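Local atomic coordinates of ABM domain-containing protein (Caulobacter crescentus, PDB entry 3BM7), a protein that is of unknown function but has the ferredoxin-like fold of the antibiotic biosynthesis monooxygenase family and may oxidise a small organic substrate. Residues 50-55 against 86-91; 35-40 against 58-63. All coordinates share one frame; numbering follows the deposited sequence. Where two conformers were deposited one is given.

How the interactions relate
Both contacts start from helix 34-51 and lie at its two ends: interaction 2 uses its first turns, interaction 1 its last residues and the turn that follows. Their centres are about 17 Å apart, and they share no touching residues. Along the chain the segments alternate, 35-40, 50-55, 58-63 and 86-91. Interaction 2 lays the helix on strand 55-62, which it precedes in sequence, whereas interaction 1 ties the turn between helix 34-51 and strand 55-62 to the junction of helices 79-87 and 89-98. Together they fasten the helix at one end to the four-stranded antiparallel sheet and at the other to the neighbouring helices 79-87 and 89-98 of this ferredoxin-like subunit.

Interaction 1 of 2, residues 50-55 against 86-91; sequences ANEPGC and GGTDYF. With EDO (1,2-ethanediol), chain B.
Asn51, in the last turn of helix 34-51, meets the phenol end of Tyr90: its CB lies 3.4 Å from Tyr90 OH, while its amide passes alongside the ring, Asn51 ND2 3.7 Å from Tyr90 CE2, the two planes 59° apart. Glu52, the first residue to leave the helix, carries the polar contact. Its chain, extended beyond CG, comes from the opposite direction to the tyrosine and sets OE2 at the edge of the ring, near its plane. Glu52 OE2 accepts from Tyr90 OH (2.6 Å) through its anti lone pair, the one facing away from OE1. A water also donates to Glu52 OE2 (2.7 Å) and in turn accepts from Thr88 OG1, while Glu52 OE1 is hydrogen-bonded to His85 ND1. Both carboxylate oxygens of this buried side chain are thus engaged, which should restrain its rotation. Thr88 OG1 does further work: as N-cap of helix 89-98 it accepts from Phe91 N (3.0 Å), and it sits 3.4 Å above the centre of the Tyr90 ring. The ring reaches this place because chi1 of Tyr90 is 58°, with CG between the backbone N and carbonyl carbon. From Glu52 the chain makes a type I turn to Cys55 and enters strand 55-62. A buried carboxylate thus joins this helix-to-strand turn of the ferredoxin-like fold to the start of helix 89-98, and Tyr90 also packs on Leu44, Lys47 and Val48 of helix 34-51.

Interaction 2 of 2, residues 35-40 against 58-63; sequences AEFEKV and YQLTRS. With EDO (1,2-ethanediol), chain C.
With CG anti to the carbonyl carbon (chi1 -67°) and the chain extended beyond it, Glu38 reaches from helix 34-51 toward strand 55-62; Arg62, with the same first torsion and its chain straight out to NE, brings its guanidinium across it at about a right angle. The two form a side-on, bidentate salt bridge. Arg62 NE donates to Glu38 OE2 over 2.8 Å at an N-H...O angle of 167°, and Arg62 NH2 donates to Glu38 OE1 over 3.0 Å. Each oxygen is met on its syn side and both lie close to the guanidinium plane, but the carboxylate is turned 36° against that plane, which makes the pair somewhat twisted. Beside the salt bridge the contact becomes apolar. Leu60 CD1 touches the rim of the Phe37 ring, 4.1 Å from Phe37 CZ, and the second methyl, Leu60 CD2, lies 4.4 Å from Glu38 CG, on the aliphatic part of the glutamate. The ring of Phe37 also meets that of Tyr70 and packs on Met98. Helix 35-40 and strand 58-62 run nearly antiparallel, their axes 11.0 Å apart, as in the split beta-alpha-beta unit of the ferredoxin-like fold, in which helix 34-51 connects strands 21-29 and 55-62. At the border Val114 of the second subunit packs on Glu38 and Arg62, and Thr61 and Arg62 pair with an antiparallel strand of that subunit, continuing the sheet across the interface. Since Glu38 OE2 accepts from Arg62 and is also hydrogen-bonded to Tyr70 OH, the carboxylate is held from two residues of the sheet; these partners probably favour its charged form, and the paired charges lie beside the subunit interface.

Interaction 1 of 2, residues 50-55 against 86-91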
loop_
_atom_site.group_PDB
_atom_site.type_symbol
_atom_site.label_atom_id
_atom_site.label_comp_id
_atom_site.label_asym_id
_atom_site.label_seq_id
_atom_site.Cartn_x
_atom_site.Cartn_y
_atom_site.Cartn_z
ATOM N N ALA A 50 -0.989 -5.448 -17.341
ATOM C CA ALA A 50 -1.239 -5.381 -18.690
ATOM C C ALA A 50 -2.695 -5.608 -19.060
ATOM O O ALA A 50 -3.146 -5.050 -20.057
ATOM C CB ALA A 50 -0.346 -6.452 -19.441
ATOM N N ASN A 51 -3.401 -6.477 -18.338
ATOM C CA ASN A 51 -4.730 -6.943 -18.721
ATOM C C ASN A 51 -5.916 -6.297 -18.032
ATOM O O ASN A 51 -7.034 -6.382 -18.549
ATOM C CB ASN A 51 -4.837 -8.462 -18.521
ATOM C CG ASN A 51 -3.859 -9.227 -19.362
ATOM O OD1 ASN A 51 -3.582 -8.852 -20.505
ATOM N ND2 ASN A 51 -3.367 -10.341 -18.841
ATOM N N GLU A 52 -5.679 -5.630 -16.906
ATOM C CA GLU A 52 -6.768 -5.139 -16.026
ATOM C C GLU A 52 -6.752 -3.630 -15.844
ATOM O O GLU A 52 -6.034 -3.114 -14.983
ATOM C CB GLU A 52 -6.654 -5.790 -14.651
ATOM C CG GLU A 52 -6.889 -7.297 -14.672
ATOM C CD GLU A 52 -6.558 -7.990 -13.355
ATOM O OE1 GLU A 52 -6.921 -7.466 -12.255
ATOM O OE2 GLU A 52 -5.892 -9.075 -13.425
ATOM N N PRO A 53 -7.536 -2.911 -16.658
ATOM C CA PRO A 53 -7.571 -1.459 -16.518
ATOM C C PRO A 53 -8.081 -0.989 -15.143
ATOM O O PRO A 53 -7.821 0.144 -14.766
ATOM C CB PRO A 53 -8.495 -1.007 -17.669
ATOM C CG PRO A 53 -9.234 -2.169 -18.054
ATOM C CD PRO A 53 -8.387 -3.372 -17.758
ATOM N N GLY A 54 -8.832 -1.844 -14.443
ATOM C CA GLY A 54 -9.359 -1.520 -13.136
ATOM C C GLY A 54 -8.392 -1.732 -12.004
ATOM O O GLY A 54 -8.699 -1.417 -10.863
ATOM N N CYS A 55 -7.224 -2.302 -12.303
ATOM C CA CYS A 55 -6.186 -2.426 -11.304
ATOM C C CYS A 55 -5.241 -1.245 -11.475
ATOM O O CYS A 55 -4.538 -1.159 -12.459
ATOM C CB CYS A 55 -5.440 -3.727 -11.466
ATOM S SG CYS A 55 -4.163 -3.883 -10.189
ATOM N N GLY A 86 -9.857 -11.362 -8.974
ATOM C CA GLY A 86 -9.726 -12.588 -8.195
ATOM C C GLY A 86 -10.129 -13.849 -8.930
ATOM O O GLY A 86 -9.865 -14.967 -8.472
ATOM N N GLY A 87 -10.768 -13.687 -10.081
ATOM C CA GLY A 87 -11.292 -14.823 -10.847
ATOM C C GLY A 87 -10.629 -15.176 -12.163
ATOM O O GLY A 87 -11.053 -16.101 -12.833
ATOM N N THR A 88 -9.590 -14.442 -12.562
ATOM C CA THR A 88 -8.941 -14.720 -13.821
ATOM C C THR A 88 -8.181 -16.056 -13.828
ATOM O O THR A 88 -7.739 -16.524 -12.775
ATOM C CB THR A 88 -7.944 -13.625 -14.245
ATOM O OG1 THR A 88 -6.800 -13.658 -13.384
ATOM C CG2 THR A 88 -8.605 -12.233 -14.236
ATOM N N ASP A 89 -8.030 -16.663 -15.005
ATOM C CA ASP A 89 -7.289 -17.933 -15.105
ATOM C C ASP A 89 -5.811 -17.787 -14.739
ATOM O O ASP A 89 -5.205 -18.707 -14.188
ATOM C CB ASP A 89 -7.434 -18.574 -16.501
ATOM C CG ASP A 89 -6.981 -17.661 -17.638
ATOM O OD1 ASP A 89 -6.642 -16.485 -17.396
ATOM O OD2 ASP A 89 -7.009 -18.120 -18.800
ATOM N N TYR A 90 -5.218 -16.640 -15.061
ATOM C CA TYR A 90 -3.828 -16.404 -14.697
ATOM C C TYR A 90 -3.638 -16.138 -13.208
ATOM O O TYR A 90 -2.627 -16.530 -12.649
ATOM C CB TYR A 90 -3.175 -15.334 -15.603
ATOM C CG TYR A 90 -3.856 -13.989 -15.622
ATOM C CD1 TYR A 90 -3.538 -13.014 -14.688
ATOM C CD2 TYR A 90 -4.785 -13.674 -16.604
ATOM C CE1 TYR A 90 -4.184 -11.775 -14.708
ATOM C CE2 TYR A 90 -5.405 -12.438 -16.646
ATOM C CZ TYR A 90 -5.091 -11.492 -15.709
ATOM O OH TYR A 90 -5.728 -10.265 -15.759
ATOM N N PHE A 91 -4.589 -15.481 -12.563
ATOM C CA PHE A 91 -4.539 -15.341 -11.105
ATOM C C PHE A 91 -4.627 -16.713 -10.412
ATOM O O PHE A 91 -3.842 -17.030 -9.518
ATOM C CB PHE A 91 -5.646 -14.415 -10.594
ATOM C CG PHE A 91 -5.623 -14.186 -9.143
ATOM C CD1 PHE A 91 -4.862 -13.169 -8.595
ATOM C CD2 PHE A 91 -6.401 -14.963 -8.302
ATOM C CE1 PHE A 91 -4.844 -12.945 -7.232
ATOM C CE2 PHE A 91 -6.399 -14.736 -6.946
ATOM C CZ PHE A 91 -5.628 -13.725 -6.404
HETATM C C1 EDO B . -5.466 -2.477 -19.690
HETATM O O1 EDO B . -5.592 -3.876 -19.935
HETATM C C2 EDO B . -4.436 -2.264 -18.592
HETATM O O2 EDO B . -4.177 -0.867 -18.456
HETATM O O HOH W 1 -6.088 -11.440 -12.085
#

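Interaction 2 of 2, residues 35-40 against 58-63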
loop_
_atom_site.group_PDB
_atom_site.type_symbol
_atom_site.label_atom_id
_atom_site.label_comp_id
_atom_site.label_asym_id
_atom_site.label_seq_id
_atom_site.Cartn_x
_atom_site.Cartn_y
_atom_site.Cartn_z
ATOM N N ALA A 35 13.143 -16.904 -4.346
ATOM C CA ALA A 35 13.393 -16.702 -5.759
ATOM C C ALA A 35 12.264 -17.248 -6.632
ATOM O O ALA A 35 11.810 -16.605 -7.592
ATOM C CB ALA A 35 14.750 -17.381 -6.158
ATOM N N GLU A 36 11.824 -18.460 -6.300
ATOM C CA GLU A 36 10.714 -19.116 -6.988
ATOM C C GLU A 36 9.453 -18.277 -6.863
ATOM O O GLU A 36 8.789 -17.957 -7.852
ATOM C CB GLU A 36 10.496 -20.509 -6.369
ATOM C CG GLU A 36 9.342 -21.355 -6.932
ATOM C CD GLU A 36 9.278 -22.754 -6.299
ATOM O OE1 GLU A 36 10.176 -23.103 -5.499
ATOM O OE2 GLU A 36 8.335 -23.512 -6.604
ATOM N N PHE A 37 9.145 -17.916 -5.628
ATOM C CA PHE A 37 7.991 -17.088 -5.338
ATOM C C PHE A 37 8.042 -15.773 -6.146
ATOM O O PHE A 37 7.046 -15.407 -6.783
ATOM C CB PHE A 37 7.883 -16.783 -3.848
ATOM C CG PHE A 37 6.970 -15.628 -3.557
ATOM C CD1 PHE A 37 5.598 -15.792 -3.634
ATOM C CD2 PHE A 37 7.476 -14.355 -3.308
ATOM C CE1 PHE A 37 4.762 -14.758 -3.380
ATOM C CE2 PHE A 37 6.635 -13.315 -3.065
ATOM C CZ PHE A 37 5.291 -13.501 -3.119
ATOM N N GLU A 38 9.167 -15.058 -6.096
ATOM C CA GLU A 38 9.229 -13.768 -6.784
ATOM C C GLU A 38 9.045 -13.883 -8.296
ATOM O O GLU A 38 8.391 -13.052 -8.921
ATOM C CB GLU A 38 10.507 -12.975 -6.454
ATOM C CG GLU A 38 10.548 -12.524 -4.994
ATOM C CD GLU A 38 11.747 -11.681 -4.642
ATOM O OE1 GLU A 38 12.433 -11.228 -5.576
ATOM O OE2 GLU A 38 12.012 -11.503 -3.433
ATOM N N LYS A 39 9.612 -14.928 -8.891
ATOM C CA LYS A 39 9.419 -15.128 -10.323
ATOM C C LYS A 39 7.965 -15.334 -10.700
ATOM O O LYS A 39 7.489 -14.713 -11.655
ATOM C CB LYS A 39 10.267 -16.313 -10.818
ATOM C CG LYS A 39 10.181 -16.497 -12.330
ATOM N N VAL A 40 7.249 -16.179 -9.954
ATOM C CA VAL A 40 5.839 -16.409 -10.226
ATOM C C VAL A 40 5.051 -15.130 -9.971
ATOM O O VAL A 40 4.196 -14.744 -10.773
ATOM C CB VAL A 40 5.278 -17.509 -9.345
ATOM C CG1 VAL A 40 3.758 -17.646 -9.542
ATOM C CG2 VAL A 40 6.008 -18.838 -9.635
ATOM N N TYR A 58 -0.392 -2.452 -8.290
ATOM C CA TYR A 58 -0.175 -3.826 -7.963
ATOM C C TYR A 58 1.309 -4.031 -7.743
ATOM O O TYR A 58 2.040 -4.378 -8.661
ATOM C CB TYR A 58 -0.709 -4.736 -9.089
ATOM C CG TYR A 58 -0.954 -6.133 -8.648
ATOM C CD1 TYR A 58 -2.042 -6.482 -7.883
ATOM C CD2 TYR A 58 -0.061 -7.159 -9.002
ATOM C CE1 TYR A 58 -2.263 -7.788 -7.460
ATOM C CE2 TYR A 58 -0.254 -8.438 -8.582
ATOM C CZ TYR A 58 -1.356 -8.790 -7.858
ATOM O OH TYR A 58 -1.567 -10.071 -7.424
ATOM N N GLN A 59 1.769 -3.804 -6.530
ATOM C CA GLN A 59 3.193 -3.640 -6.273
ATOM C C GLN A 59 3.634 -4.578 -5.152
ATOM O O GLN A 59 3.325 -4.422 -3.921
ATOM C CB GLN A 59 3.517 -2.197 -5.884
ATOM C CG GLN A 59 5.000 -2.012 -5.631
ATOM C CD GLN A 59 5.799 -2.252 -6.892
ATOM O OE1 GLN A 59 5.613 -1.561 -7.930
ATOM N NE2 GLN A 59 6.702 -3.235 -6.839
ATOM N N LEU A 60 4.431 -5.592 -5.532
ATOM C CA LEU A 60 5.076 -6.438 -4.571
ATOM C C LEU A 60 6.180 -5.673 -3.841
ATOM O O LEU A 60 6.973 -4.980 -4.466
ATOM C CB LEU A 60 5.737 -7.623 -5.285
ATOM C CG LEU A 60 6.297 -8.705 -4.372
ATOM C CD1 LEU A 60 5.256 -9.425 -3.506
ATOM C CD2 LEU A 60 7.101 -9.731 -5.267
ATOM N N THR A 61 6.217 -5.828 -2.541
ATOM C CA THR A 61 7.302 -5.291 -1.690
ATOM C C THR A 61 7.788 -6.297 -0.687
ATOM O O THR A 61 7.060 -7.226 -0.314
ATOM C CB THR A 61 6.835 -3.999 -0.909
ATOM O OG1 THR A 61 6.034 -4.373 0.230
ATOM C CG2 THR A 61 6.119 -2.994 -1.861
ATOM N N ARG A 62 9.036 -6.124 -0.224
ATOM C CA ARG A 62 9.619 -6.997 0.779
ATOM C C ARG A 62 9.698 -6.294 2.126
ATOM O O ARG A 62 10.128 -5.133 2.173
ATOM C CB ARG A 62 11.073 -7.338 0.396
ATOM C CG ARG A 62 11.258 -7.939 -0.956
ATOM C CD ARG A 62 12.644 -8.680 -1.038
ATOM N NE ARG A 62 12.975 -9.058 -2.412
ATOM C CZ ARG A 62 13.559 -8.270 -3.301
ATOM N NH1 ARG A 62 13.970 -7.044 -2.977
ATOM N NH2 ARG A 62 13.766 -8.729 -4.530
ATOM N N SER A 63 9.387 -7.023 3.192
ATOM C CA SER A 63 9.658 -6.558 4.537
ATOM C C SER A 63 11.134 -6.336 4.750
ATOM O O SER A 63 11.960 -7.067 4.216
ATOM C CB SER A 63 9.110 -7.538 5.553
ATOM O OG SER A 63 9.464 -7.184 6.887
HETATM C C1 EDO C . 11.210 -9.860 3.471
HETATM O O1 EDO C . 12.484 -9.724 4.079
HETATM C C2 EDO C . 11.151 -11.026 2.520
HETATM O O2 EDO C . 11.317 -10.590 1.192
#